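Local atomic coordinates of iron transport multicopper oxidase FET3 (Saccharomyces cerevisiae, PDB entry 1ZPU), a protein that oxidises ferrous to ferric iron with four bound copper ions, reducing dioxygen to water, for high-affinity iron uptake in yeast, and also oxidises cuprous ions. Residues D185-R191 against Y236-T242; H316-V322 against E381-Q387; N332-F336 against Q471-L475. One frame throughout, in Å; residues are numbered along the deposited sequence.

Contact 1: residues D185-R191 against Y236-T242; sequences DTTYLLR and YTVLVHT
The imidazole of His-241 is held at both nitrogens by the facing segment, by loop residue Asp-185 at NE2 and strand residue Thr-187 at ND1. Asp-185 OD1 comes in at the ring edge and accepts a bond of 2.9 Å from NE2; the carboxylate stands 88° to the ring, and the N-H angle of 133° makes the bond bent. Thr-187 OG1 closes a 2.7 Å hydrogen bond on ND1. With CG anti to the backbone N (chi1 -168°), the ring swings toward the facing segment, Thr-187 CA at its edge, and its two partners would limit rotation. The phenol ring of Tyr-188 has Val-240 O near its edge and meets Thr-242 CG2 obliquely, while Trp-180 stacks edge-to-face on it. Leu-189 CD2 lies over one face of the Arg-191 guanidinium, offset toward the rim, and Arg-191 forms a salt bridge with Glu-134. Thr-242 OG1 accepts the N-H of Thr-186 at 2.8 Å and also bonds to Gln-183 O, and Thr-242 N returns a bond to Thr-186 O. A valine in place of Thr-242 would probably leave the Thr-186 N-H and Gln-183 O without this shared partner, freeing the turn before the strand to shift. Further along, Thr-187 CG2 packs on Leu-239 CD2 at 3.6 Å, and Leu-189 CD1 sits between Leu-239 CD2 and Thr-237 CG2. On the other face Leu-190 CD1 reaches Val-240 CG2. Paired backbone bonds join Tyr-188 to Val-240 and Leu-190 to Val-238. This antiparallel ladder sets strand 187-194 beside 235-241 in one sheet of the second cupredoxin domain of a multicopper oxidase.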
loop_
_atom_site.group_PDB
_atom_site.type_symbol
_atom_site.label_atom_id
_atom_site.label_comp_id
_atom_site.label_asym_id
_atom_site.label_seq_id
_atom_site.Cartn_x
_atom_site.Cartn_y
_atom_site.Cartn_z
ATOM N N ASP A 185 33.160 9.810 1.098
ATOM C CA ASP A 185 33.132 9.851 2.565
ATOM C C ASP A 185 31.935 10.637 3.102
ATOM O O ASP A 185 32.076 11.594 3.854
ATOM C CB ASP A 185 34.453 10.417 3.120
ATOM C CG ASP A 185 34.517 10.373 4.642
ATOM O OD1 ASP A 185 34.070 9.356 5.222
ATOM O OD2 ASP A 185 34.997 11.354 5.260
ATOM N N THR A 186 30.747 10.230 2.696
ATOM C CA THR A 186 29.530 10.928 3.087
ATOM C C THR A 186 28.457 9.910 3.454
ATOM O O THR A 186 28.312 8.875 2.804
ATOM C CB THR A 186 29.053 11.897 1.975
ATOM O OG1 THR A 186 30.100 12.828 1.674
ATOM C CG2 THR A 186 27.825 12.667 2.402
ATOM N N THR A 187 27.737 10.191 4.528
ATOM C CA THR A 187 26.629 9.351 4.935
ATOM C C THR A 187 25.349 9.917 4.338
ATOM O O THR A 187 24.973 11.060 4.620
ATOM C CB THR A 187 26.492 9.275 6.471
ATOM O OG1 THR A 187 27.651 8.643 7.031
ATOM C CG2 THR A 187 25.248 8.481 6.868
ATOM N N TYR A 188 24.687 9.114 3.509
ATOM C CA TYR A 188 23.418 9.495 2.895
ATOM C C TYR A 188 22.270 8.779 3.566
ATOM O O TYR A 188 22.347 7.573 3.824
ATOM C CB TYR A 188 23.417 9.155 1.409
ATOM C CG TYR A 188 24.258 10.081 0.581
ATOM C CD1 TYR A 188 25.640 9.892 0.469
ATOM C CD2 TYR A 188 23.681 11.158 -0.095
ATOM C CE1 TYR A 188 26.422 10.761 -0.307
ATOM C CE2 TYR A 188 24.448 12.028 -0.861
ATOM C CZ TYR A 188 25.811 11.825 -0.966
ATOM O OH TYR A 188 26.570 12.679 -1.725
ATOM N N LEU A 189 21.207 9.519 3.862
ATOM C CA LEU A 189 19.939 8.893 4.232
ATOM C C LEU A 189 19.148 8.616 2.942
ATOM O O LEU A 189 18.730 9.532 2.226
ATOM C CB LEU A 189 19.149 9.760 5.214
ATOM C CG LEU A 189 17.916 9.116 5.857
ATOM C CD1 LEU A 189 18.306 8.189 6.983
ATOM C CD2 LEU A 189 16.943 10.160 6.362
ATOM N N LEU A 190 18.978 7.337 2.643
ATOM C CA LEU A 190 18.368 6.924 1.408
ATOM C C LEU A 190 17.008 6.304 1.718
ATOM O O LEU A 190 16.931 5.251 2.357
ATOM C CB LEU A 190 19.306 5.924 0.721
ATOM C CG LEU A 190 19.195 5.635 -0.772
ATOM C CD1 LEU A 190 20.290 4.682 -1.180
ATOM C CD2 LEU A 190 17.866 5.038 -1.101
ATOM N N ARG A 191 15.944 6.968 1.273
ATOM C CA ARG A 191 14.583 6.449 1.434
ATOM C C ARG A 191 14.198 5.619 0.231
ATOM O O ARG A 191 13.964 6.154 -0.850
ATOM C CB ARG A 191 13.569 7.583 1.583
ATOM C CG ARG A 191 13.865 8.596 2.652
ATOM C CD ARG A 191 13.050 9.836 2.392
ATOM N NE ARG A 191 13.678 11.018 2.960
ATOM C CZ ARG A 191 13.469 11.424 4.208
ATOM N NH1 ARG A 191 12.623 10.751 5.001
ATOM N NH2 ARG A 191 14.095 12.507 4.664
ATOM N N TYR A 236 11.714 1.141 2.999
ATOM C CA TYR A 236 12.891 0.953 3.840
ATOM C C TYR A 236 13.690 2.217 3.720
ATOM O O TYR A 236 14.007 2.640 2.620
ATOM C CB TYR A 236 13.753 -0.252 3.423
ATOM C CG TYR A 236 13.163 -1.614 3.710
ATOM C CD1 TYR A 236 13.723 -2.471 4.661
ATOM C CD2 TYR A 236 12.035 -2.053 3.016
ATOM C CE1 TYR A 236 13.145 -3.737 4.915
ATOM C CE2 TYR A 236 11.461 -3.291 3.249
ATOM C CZ TYR A 236 12.007 -4.127 4.191
ATOM O OH TYR A 236 11.381 -5.334 4.365
ATOM N N THR A 237 13.983 2.839 4.853
ATOM C CA THR A 237 14.937 3.941 4.905
ATOM C C THR A 237 16.275 3.410 5.419
ATOM O O THR A 237 16.344 2.673 6.409
ATOM C CB THR A 237 14.449 5.095 5.791
ATOM O OG1 THR A 237 13.157 5.528 5.350
ATOM C CG2 THR A 237 15.423 6.259 5.724
ATOM N N VAL A 238 17.336 3.818 4.740
ATOM C CA VAL A 238 18.613 3.144 4.817
ATOM C C VAL A 238 19.734 4.184 4.839
ATOM O O VAL A 238 19.699 5.179 4.094
ATOM C CB VAL A 238 18.716 2.180 3.594
ATOM C CG1 VAL A 238 20.070 2.205 2.943
ATOM C CG2 VAL A 238 18.287 0.768 3.974
ATOM N N LEU A 239 20.703 3.975 5.725
ATOM C CA LEU A 239 21.926 4.757 5.729
ATOM C C LEU A 239 22.932 4.101 4.789
ATOM O O LEU A 239 23.082 2.879 4.799
ATOM C CB LEU A 239 22.515 4.816 7.149
ATOM C CG LEU A 239 21.875 5.654 8.261
ATOM C CD1 LEU A 239 22.412 5.225 9.605
ATOM C CD2 LEU A 239 22.123 7.133 8.060
ATOM N N VAL A 240 23.611 4.917 3.983
ATOM C CA VAL A 240 24.656 4.449 3.078
ATOM C C VAL A 240 25.848 5.377 3.217
ATOM O O VAL A 240 25.711 6.592 3.048
ATOM C CB VAL A 240 24.174 4.433 1.606
ATOM C CG1 VAL A 240 25.329 4.193 0.658
ATOM C CG2 VAL A 240 23.113 3.359 1.404
ATOM N N HIS A 241 27.008 4.815 3.544
ATOM C CA HIS A 241 28.210 5.622 3.658
ATOM C C HIS A 241 29.126 5.369 2.466
ATOM O O HIS A 241 29.503 4.221 2.183
ATOM C CB HIS A 241 28.930 5.387 4.995
ATOM C CG HIS A 241 30.005 6.400 5.293
ATOM N ND1 HIS A 241 29.733 7.728 5.561
ATOM C CD2 HIS A 241 31.351 6.271 5.384
ATOM C CE1 HIS A 241 30.863 8.374 5.789
ATOM N NE2 HIS A 241 31.859 7.512 5.695
ATOM N N THR A 242 29.474 6.455 1.781
ATOM C CA THR A 242 30.253 6.399 0.551
ATOM C C THR A 242 31.752 6.232 0.827
ATOM O O THR A 242 32.237 6.591 1.901
ATOM C CB THR A 242 29.979 7.644 -0.336
ATOM O OG1 THR A 242 30.401 8.828 0.342
ATOM C CG2 THR A 242 28.484 7.766 -0.654
#

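Contact 2: residues H316-V322 against E381-Q387; sequences HVITVDV and EIVLNNQ
Two neighbouring parallel strands in a mixed sheet of the third cupredoxin domain meet here, with Val-317 beside Glu-381 and Val-322 beside Asn-386. Backbone bonds run in the staggered parallel pattern: Ile-318 N to Glu-381 O, then Val-383 N to Ile-318 O at 2.7 Å, ending with Gln-387 N to Val-322 O. On the face bearing Val-317, Thr-319 and Asp-321, both methyls of Val-317 touch Glu-381 OE2, while OE1 of Glu-381 forms a salt bridge with Arg-450. Thr-319 OG1 lies against Val-383 CB at 3.6 Å. With CG anti to the carbonyl carbon (chi1 -57°), Asn-385 directs ND2 to Asp-321 OD1, a hydrogen bond of 2.9 Å; the acceptor lies in the amide plane, the N-H angle is 162°, and the carboxylate is turned 69° from the amide. Because Asn-385 OD1 accepts from Phe-421 N, both ends of that amide are engaged, fixing its flip. The opposite face is mostly apolar: Val-322 CG2 nestles against Leu-384 CG at 3.9 Å, and Val-320 CG2 meets Val-383 O, with Leu-384 CD1 4.2 Å away. Asn-386 on this side touches His-392, a type 1 copper ligand, so the ladder ends beside the blue-copper site of a cupredoxin sandwich.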
loop_
_atom_site.group_PDB
_atom_site.type_symbol
_atom_site.label_atom_id
_atom_site.label_comp_id
_atom_site.label_asym_id
_atom_site.label_seq_id
_atom_site.Cartn_x
_atom_site.Cartn_y
_atom_site.Cartn_z
ATOM N N HIS A 316 -10.264 -9.905 20.161
ATOM C CA HIS A 316 -10.978 -10.093 18.924
ATOM C C HIS A 316 -10.022 -10.745 17.932
ATOM O O HIS A 316 -9.002 -10.152 17.568
ATOM C CB HIS A 316 -11.431 -8.722 18.409
ATOM C CG HIS A 316 -12.485 -8.780 17.350
ATOM N ND1 HIS A 316 -12.779 -9.927 16.645
ATOM C CD2 HIS A 316 -13.291 -7.816 16.848
ATOM C CE1 HIS A 316 -13.734 -9.674 15.768
ATOM N NE2 HIS A 316 -14.058 -8.397 15.869
ATOM N N VAL A 317 -10.338 -11.969 17.509
ATOM C CA VAL A 317 -9.535 -12.662 16.490
ATOM C C VAL A 317 -10.283 -12.737 15.168
ATOM O O VAL A 317 -11.394 -13.257 15.096
ATOM C CB VAL A 317 -9.087 -14.075 16.937
ATOM C CG1 VAL A 317 -8.248 -14.746 15.849
ATOM C CG2 VAL A 317 -8.297 -13.992 18.224
ATOM N N ILE A 318 -9.663 -12.194 14.129
ATOM C CA ILE A 318 -10.174 -12.300 12.767
ATOM C C ILE A 318 -9.309 -13.313 11.993
ATOM O O ILE A 318 -8.117 -13.084 11.794
ATOM C CB ILE A 318 -10.160 -10.909 12.064
ATOM C CG1 ILE A 318 -10.966 -9.896 12.878
ATOM C CG2 ILE A 318 -10.681 -11.003 10.638
ATOM C CD1 ILE A 318 -10.733 -8.457 12.499
ATOM N N THR A 319 -9.898 -14.434 11.582
ATOM C CA THR A 319 -9.179 -15.425 10.786
ATOM C C THR A 319 -9.685 -15.417 9.347
ATOM O O THR A 319 -10.854 -15.663 9.085
ATOM C CB THR A 319 -9.267 -16.850 11.391
ATOM O OG1 THR A 319 -8.685 -16.843 12.697
ATOM C CG2 THR A 319 -8.513 -17.862 10.537
ATOM N N VAL A 320 -8.797 -15.121 8.411
ATOM C CA VAL A 320 -9.177 -15.102 7.010
ATOM C C VAL A 320 -8.276 -15.986 6.158
ATOM O O VAL A 320 -7.051 -15.973 6.300
ATOM C CB VAL A 320 -9.228 -13.658 6.437
ATOM C CG1 VAL A 320 -10.294 -12.839 7.145
ATOM C CG2 VAL A 320 -7.884 -12.976 6.551
ATOM N N ASP A 321 -8.899 -16.765 5.278
ATOM C CA ASP A 321 -8.166 -17.560 4.291
ATOM C C ASP A 321 -8.183 -16.829 2.957
ATOM O O ASP A 321 -9.216 -16.296 2.551
ATOM C CB ASP A 321 -8.750 -18.968 4.154
ATOM C CG ASP A 321 -8.567 -19.812 5.420
ATOM O OD1 ASP A 321 -7.982 -19.317 6.413
ATOM O OD2 ASP A 321 -9.013 -20.978 5.433
ATOM N N VAL A 322 -7.029 -16.793 2.298
ATOM C CA VAL A 322 -6.877 -16.106 1.030
ATOM C C VAL A 322 -6.803 -17.115 -0.110
ATOM O O VAL A 322 -5.919 -17.964 -0.137
ATOM C CB VAL A 322 -5.601 -15.259 1.014
ATOM C CG1 VAL A 322 -5.386 -14.650 -0.356
ATOM C CG2 VAL A 322 -5.663 -14.178 2.082
ATOM N N GLU A 381 -6.445 -9.221 16.670
ATOM C CA GLU A 381 -5.487 -10.080 16.007
ATOM C C GLU A 381 -6.060 -10.537 14.671
ATOM O O GLU A 381 -7.180 -11.058 14.606
ATOM C CB GLU A 381 -5.147 -11.272 16.903
ATOM C CG GLU A 381 -4.465 -12.439 16.215
ATOM C CD GLU A 381 -4.043 -13.528 17.195
ATOM O OE1 GLU A 381 -3.097 -13.292 17.984
ATOM O OE2 GLU A 381 -4.649 -14.628 17.181
ATOM N N ILE A 382 -5.292 -10.320 13.606
ATOM C CA ILE A 382 -5.650 -10.805 12.279
ATOM C C ILE A 382 -4.801 -12.027 11.955
ATOM O O ILE A 382 -3.579 -11.972 11.945
ATOM C CB ILE A 382 -5.490 -9.711 11.189
ATOM C CG1 ILE A 382 -6.569 -8.649 11.352
ATOM C CG2 ILE A 382 -5.612 -10.299 9.799
ATOM C CD1 ILE A 382 -6.275 -7.354 10.621
ATOM N N VAL A 383 -5.468 -13.140 11.716
ATOM C CA VAL A 383 -4.810 -14.356 11.275
ATOM C C VAL A 383 -5.091 -14.516 9.788
ATOM O O VAL A 383 -6.243 -14.625 9.368
ATOM C CB VAL A 383 -5.315 -15.611 12.043
ATOM C CG1 VAL A 383 -4.597 -16.864 11.555
ATOM C CG2 VAL A 383 -5.129 -15.439 13.547
ATOM N N LEU A 384 -4.031 -14.521 8.992
ATOM C CA LEU A 384 -4.177 -14.641 7.565
ATOM C C LEU A 384 -3.520 -15.927 7.082
ATOM O O LEU A 384 -2.323 -16.131 7.281
ATOM C CB LEU A 384 -3.602 -13.401 6.875
ATOM C CG LEU A 384 -3.793 -13.266 5.361
ATOM C CD1 LEU A 384 -4.117 -11.844 5.001
ATOM C CD2 LEU A 384 -2.582 -13.733 4.599
ATOM N N ASN A 385 -4.325 -16.787 6.463
ATOM C CA ASN A 385 -3.869 -18.060 5.907
ATOM C C ASN A 385 -3.895 -18.061 4.369
ATOM O O ASN A 385 -4.966 -18.136 3.759
ATOM C CB ASN A 385 -4.738 -19.202 6.432
ATOM C CG ASN A 385 -4.759 -19.276 7.940
ATOM O OD1 ASN A 385 -3.713 -19.298 8.585
ATOM N ND2 ASN A 385 -5.954 -19.325 8.514
ATOM N N ASN A 386 -2.719 -17.978 3.747
ATOM C CA ASN A 386 -2.615 -18.020 2.289
ATOM C C ASN A 386 -2.850 -19.411 1.727
ATOM O O ASN A 386 -2.065 -20.332 1.956
ATOM C CB ASN A 386 -1.260 -17.506 1.802
ATOM C CG ASN A 386 -1.246 -17.220 0.305
ATOM O OD1 ASN A 386 -2.295 -17.063 -0.314
ATOM N ND2 ASN A 386 -0.056 -17.157 -0.282
ATOM N N GLN A 387 -3.941 -19.556 0.987
ATOM C CA GLN A 387 -4.271 -20.813 0.326
ATOM C C GLN A 387 -3.830 -20.746 -1.138
ATOM O O GLN A 387 -3.966 -21.713 -1.890
ATOM C CB GLN A 387 -5.773 -21.042 0.390
ATOM C CG GLN A 387 -6.178 -22.415 0.855
ATOM C CD GLN A 387 -6.278 -22.498 2.359
ATOM O OE1 GLN A 387 -6.514 -21.495 3.033
ATOM N NE2 GLN A 387 -6.091 -23.699 2.898
#

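Contact 3: residues N332-F336 against Q471-L475; sequences NYAFF and QGLGL
With CG anti to the carbonyl carbon (chi1 -90°), Phe-336 turns its ring toward Leu-473, whose side chain carries CD2 over the ring. That methyl sits 3.5 Å from the centroid of the Phe-336 ring, 8° off its normal, a CH-pi contact nearly centred on the face. At the ring edge lies the carbonyl carbon of Gly-474, and Leu-475 CD2 approaches Phe-336 CD1 obliquely at 3.8 Å. Ala-334 CB touches both Gln-471 CB (3.6 Å) and Leu-473 CG. Gln-471, extended beyond CG, brings NE2 to Asn-332 O at 3.0 Å, but from above the carbonyl plane, 63° out of it. The Ala-334 N-H points to Gln-471 O, an atom whose position is less certain. Gly-472, with positive phi, closes helix 466-470 as a Schellman motif, and Leu-473 then centres an inverse gamma turn that swings the chain into strand 474-479. The Leu-473 side chain lies about 4 Å from a copper ion and touches Cys-463 and His-392, two type 1 ligands. Edge strand 332-336 thus packs on the link from helix 466-470 to strand 474-479, with Phe-336 also meeting Phe-394 of strand 392-396 and Val-320 and Val-322 of neighbouring strand 316-326.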
loop_
_atom_site.group_PDB
_atom_site.type_symbol
_atom_site.label_atom_id
_atom_site.label_comp_id
_atom_site.label_asym_id
_atom_site.label_seq_id
_atom_site.Cartn_x
_atom_site.Cartn_y
_atom_site.Cartn_z
ATOM N N ASN A 332 -12.209 -14.688 -12.678
ATOM C CA ASN A 332 -11.495 -15.100 -11.482
ATOM C C ASN A 332 -11.390 -13.987 -10.428
ATOM O O ASN A 332 -10.800 -12.936 -10.680
ATOM C CB ASN A 332 -10.115 -15.621 -11.871
ATOM C CG ASN A 332 -9.403 -16.289 -10.725
ATOM O OD1 ASN A 332 -8.498 -15.710 -10.117
ATOM N ND2 ASN A 332 -9.803 -17.514 -10.419
ATOM N N TYR A 333 -11.966 -14.240 -9.255
ATOM C CA TYR A 333 -11.971 -13.286 -8.153
ATOM C C TYR A 333 -11.039 -13.700 -7.012
ATOM O O TYR A 333 -10.579 -14.853 -6.952
ATOM C CB TYR A 333 -13.393 -13.117 -7.625
ATOM C CG TYR A 333 -14.313 -12.375 -8.571
ATOM C CD1 TYR A 333 -15.192 -13.061 -9.402
ATOM C CD2 TYR A 333 -14.298 -10.984 -8.637
ATOM C CE1 TYR A 333 -16.048 -12.386 -10.263
ATOM C CE2 TYR A 333 -15.136 -10.300 -9.496
ATOM C CZ TYR A 333 -16.013 -11.002 -10.311
ATOM O OH TYR A 333 -16.846 -10.314 -11.176
ATOM N N ALA A 334 -10.761 -12.755 -6.115
ATOM C CA ALA A 334 -9.978 -13.022 -4.914
ATOM C C ALA A 334 -10.871 -13.001 -3.679
ATOM O O ALA A 334 -11.793 -12.188 -3.585
ATOM C CB ALA A 334 -8.894 -12.018 -4.782
ATOM N N PHE A 335 -10.591 -13.891 -2.730
ATOM C CA PHE A 335 -11.471 -14.079 -1.584
ATOM C C PHE A 335 -10.770 -13.985 -0.229
ATOM O O PHE A 335 -9.684 -14.525 -0.039
ATOM C CB PHE A 335 -12.173 -15.435 -1.679
ATOM C CG PHE A 335 -13.082 -15.573 -2.859
ATOM C CD1 PHE A 335 -12.582 -15.936 -4.110
ATOM C CD2 PHE A 335 -14.448 -15.376 -2.720
ATOM C CE1 PHE A 335 -13.427 -16.078 -5.203
ATOM C CE2 PHE A 335 -15.296 -15.521 -3.815
ATOM C CZ PHE A 335 -14.780 -15.871 -5.051
ATOM N N PHE A 336 -11.404 -13.283 0.703
ATOM C CA PHE A 336 -11.120 -13.458 2.116
ATOM C C PHE A 336 -12.224 -14.381 2.627
ATOM O O PHE A 336 -13.405 -14.035 2.548
ATOM C CB PHE A 336 -11.126 -12.121 2.873
ATOM C CG PHE A 336 -9.776 -11.419 2.929
ATOM C CD1 PHE A 336 -9.699 -10.033 2.787
ATOM C CD2 PHE A 336 -8.593 -12.133 3.137
ATOM C CE1 PHE A 336 -8.470 -9.368 2.845
ATOM C CE2 PHE A 336 -7.350 -11.481 3.199
ATOM C CZ PHE A 336 -7.290 -10.096 3.053
ATOM N N GLN A 471 -9.588 -7.703 -7.950
ATOM C CA GLN A 471 -10.228 -9.000 -7.771
ATOM C C GLN A 471 -11.018 -9.087 -6.463
ATOM O O GLN A 471 -11.654 -10.100 -6.185
ATOM C CB GLN A 471 -9.178 -10.093 -7.827
ATOM C CG GLN A 471 -8.664 -10.408 -9.209
ATOM C CD GLN A 471 -7.664 -11.543 -9.174
ATOM O OE1 GLN A 471 -6.461 -11.322 -8.981
ATOM N NE2 GLN A 471 -8.153 -12.774 -9.338
ATOM N N GLY A 472 -10.960 -8.024 -5.660
ATOM C CA GLY A 472 -11.696 -7.928 -4.392
ATOM C C GLY A 472 -11.058 -8.483 -3.117
ATOM O O GLY A 472 -11.781 -8.868 -2.200
ATOM N N LEU A 473 -9.721 -8.504 -3.035
ATOM C CA LEU A 473 -9.023 -9.040 -1.866
ATOM C C LEU A 473 -8.944 -7.980 -0.791
ATOM O O LEU A 473 -7.872 -7.426 -0.544
ATOM C CB LEU A 473 -7.599 -9.467 -2.219
ATOM C CG LEU A 473 -7.113 -10.845 -1.742
ATOM C CD1 LEU A 473 -5.595 -10.952 -1.764
ATOM C CD2 LEU A 473 -7.668 -11.274 -0.383
ATOM N N GLY A 474 -10.071 -7.696 -0.148
ATOM C CA GLY A 474 -10.113 -6.687 0.902
ATOM C C GLY A 474 -11.259 -6.855 1.870
ATOM O O GLY A 474 -12.276 -7.467 1.543
ATOM N N LEU A 475 -11.082 -6.313 3.068
ATOM C CA LEU A 475 -12.116 -6.325 4.098
ATOM C C LEU A 475 -12.102 -5.017 4.878
ATOM O O LEU A 475 -11.100 -4.301 4.872
ATOM C CB LEU A 475 -11.962 -7.519 5.038
ATOM C CG LEU A 475 -10.685 -7.742 5.830
ATOM C CD1 LEU A 475 -10.630 -6.817 7.012
ATOM C CD2 LEU A 475 -10.713 -9.163 6.311
#

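Following the chain from the N terminus, contact 1 closes first, with 44 residues, many in strands, between 185-191 and 236-242, all within the second cupredoxin domain. The other two contacts come later, in the third domain, and cross: 316-322 and 332-336 open in turn, 381-387 closes contact 2 after 58 residues, and 471-475 closes contact 3 after 134. Contact 2 joins neighbouring strands within one sheet; contact 3 links that sheet's edge strand to the start of a strand in another sheet. These two touch, with Leu-384 also reaching the Phe-336 ring and Val-320 CG1 packing on Leu-475 CD2. Contact 1 stands apart, its centre about 37 Å from that of contact 2.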